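Local coordinates for SmhB (Serratia marcescens, PDB 6ZZ5), which is the B component of the tripartite alpha-pore-forming toxin Smh, captured in its soluble form and probably able to insert into target membranes during pore assembly, at residues A[133-138]-A[270-275]. Sequence-based numbering, arbitrary orientation.
Sequences KLIIDS and QAQSAV
Leu134 meets Ala271 through one methyl group each. CD1 of Leu134 lies 3.6 Å from CB of Ala271, and both residues point their side chains at the opposing helix. The leucine CG lies beside the backbone N (chi1 -81°), anti to the carbonyl carbon, and chi2 of 167° extends CD1 towards the alanine. Both residues are buried. Leu267 and Gln268 also touch Leu134 from helix 252-300, and His60 of helix 44-92 packs against it too. This is the tight part of the contact.

The other part is looser and partly exposed. CD1 of Ile135 comes no closer than 4.4 Å to OE1 of Gln272. Neither side chain leaves its backbone aimed at the other helix; their ends bend closer. The amide oxygen of Gln272 accepts a hydrogen bond from ND2 of Asn131, one turn earlier on the isoleucine's helix.

Behind the leucine, the backbone O of Leu134 has two donors. Ser138 N bonds to Leu134 O at 2.8 Å, as the helix repeat requires. Ser138 OG reaches Leu134 O at 2.6 Å, from the opposite face of the carbonyl plane. The C=O...OG angle is 146°. The buried hydroxyl thus bonds back to its own helix.

The contact joins helices 99-151 and 252-300, two long members of the elongated helical bundle characteristic of soluble ClyA-type alpha-pore-forming toxins, which include the HBL family.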
loop_
_atom_site.group_PDB
_atom_site.type_symbol
_atom_site.label_atom_id
_atom_site.label_comp_id
_atom_site.label_asym_id
_atom_site.label_seq_id
_atom_site.Cartn_x
_atom_site.Cartn_y
_atom_site.Cartn_z
ATOM N N LYS A 133 -0.448 7.283 14.742
ATOM C CA LYS A 133 -1.014 8.651 14.682
ATOM C C LYS A 133 -2.376 8.603 13.952
ATOM O O LYS A 133 -3.293 9.301 14.385
ATOM C CB LYS A 133 -0.084 9.591 13.936
ATOM C CG LYS A 133 1.226 9.837 14.646
ATOM C CD LYS A 133 2.136 10.747 13.838
ATOM C CE LYS A 133 3.567 10.701 14.326
ATOM N NZ LYS A 133 4.164 12.051 14.279
ATOM N N LEU A 134 -2.487 7.768 12.907
ATOM C CA LEU A 134 -3.708 7.637 12.089
ATOM C C LEU A 134 -4.806 6.984 12.955
ATOM O O LEU A 134 -5.991 7.373 12.813
ATOM C CB LEU A 134 -3.435 6.852 10.808
ATOM C CG LEU A 134 -2.794 7.646 9.669
ATOM C CD1 LEU A 134 -2.284 6.689 8.595
ATOM C CD2 LEU A 134 -3.778 8.674 9.092
ATOM N N ILE A 135 -4.449 6.060 13.834
ATOM C CA ILE A 135 -5.427 5.396 14.754
ATOM C C ILE A 135 -6.015 6.511 15.637
ATOM O O ILE A 135 -7.264 6.673 15.687
ATOM C CB ILE A 135 -4.810 4.252 15.562
ATOM C CG1 ILE A 135 -4.490 3.081 14.640
ATOM C CG2 ILE A 135 -5.748 3.820 16.699
ATOM C CD1 ILE A 135 -3.583 2.053 15.223
ATOM N N ILE A 136 -5.139 7.336 16.217
ATOM C CA ILE A 136 -5.578 8.373 17.188
ATOM C C ILE A 136 -6.433 9.359 16.392
ATOM O O ILE A 136 -7.605 9.679 16.813
ATOM C CB ILE A 136 -4.352 8.999 17.869
ATOM C CG1 ILE A 136 -3.623 7.997 18.771
ATOM C CG2 ILE A 136 -4.716 10.238 18.674
ATOM C CD1 ILE A 136 -2.116 8.270 18.874
ATOM N N ASP A 137 -5.868 9.880 15.314
ATOM C CA ASP A 137 -6.501 11.029 14.610
ATOM C C ASP A 137 -7.825 10.561 13.992
ATOM O O ASP A 137 -8.803 11.293 14.111
ATOM C CB ASP A 137 -5.567 11.743 13.607
ATOM C CG ASP A 137 -4.447 12.560 14.230
ATOM O OD1 ASP A 137 -4.495 12.833 15.444
ATOM O OD2 ASP A 137 -3.477 12.816 13.526
ATOM N N SER A 138 -7.895 9.401 13.336
ATOM C CA SER A 138 -9.134 8.953 12.665
ATOM C C SER A 138 -10.203 8.663 13.733
ATOM O O SER A 138 -11.377 8.980 13.469
ATOM C CB SER A 138 -8.918 7.744 11.756
ATOM O OG SER A 138 -8.505 6.648 12.516
ATOM N N GLN A 270 -5.264 1.232 5.447
ATOM C CA GLN A 270 -4.160 1.062 4.492
ATOM C C GLN A 270 -2.825 1.079 5.246
ATOM O O GLN A 270 -1.918 0.274 4.924
ATOM C CB GLN A 270 -4.220 2.156 3.440
ATOM C CG GLN A 270 -5.495 2.130 2.629
ATOM C CD GLN A 270 -5.430 0.898 1.774
ATOM O OE1 GLN A 270 -4.449 0.648 1.077
ATOM N NE2 GLN A 270 -6.375 0.036 1.969
ATOM N N ALA A 271 -2.673 1.952 6.225
ATOM C CA ALA A 271 -1.405 2.077 6.984
ATOM C C ALA A 271 -1.168 0.793 7.783
ATOM O O ALA A 271 -0.011 0.368 7.848
ATOM C CB ALA A 271 -1.394 3.304 7.882
ATOM N N GLN A 272 -2.224 0.196 8.324
ATOM C CA GLN A 272 -2.122 -1.074 9.088
ATOM C C GLN A 272 -1.578 -2.162 8.144
ATOM O O GLN A 272 -0.682 -2.912 8.531
ATOM C CB GLN A 272 -3.429 -1.422 9.765
ATOM C CG GLN A 272 -3.341 -2.658 10.682
ATOM C CD GLN A 272 -2.634 -2.322 11.979
ATOM O OE1 GLN A 272 -3.110 -1.498 12.750
ATOM N NE2 GLN A 272 -1.465 -2.874 12.177
ATOM N N SER A 273 -2.116 -2.252 6.943
ATOM C CA SER A 273 -1.681 -3.241 5.923
ATOM C C SER A 273 -0.238 -2.971 5.535
ATOM O O SER A 273 0.532 -3.963 5.346
ATOM C CB SER A 273 -2.580 -3.266 4.696
ATOM O OG SER A 273 -3.920 -3.540 5.128
ATOM N N ALA A 274 0.160 -1.714 5.489
ATOM C CA ALA A 274 1.573 -1.374 5.213
ATOM C C ALA A 274 2.471 -1.821 6.383
ATOM O O ALA A 274 3.594 -2.314 6.122
ATOM C CB ALA A 274 1.736 0.093 4.885
ATOM N N VAL A 275 2.017 -1.723 7.635
ATOM C CA VAL A 275 2.784 -2.245 8.813
ATOM C C VAL A 275 2.981 -3.760 8.651
ATOM O O VAL A 275 4.132 -4.258 8.907
ATOM C CB VAL A 275 2.125 -1.959 10.181
ATOM C CG1 VAL A 275 2.864 -2.656 11.327
ATOM C CG2 VAL A 275 2.024 -0.482 10.433
#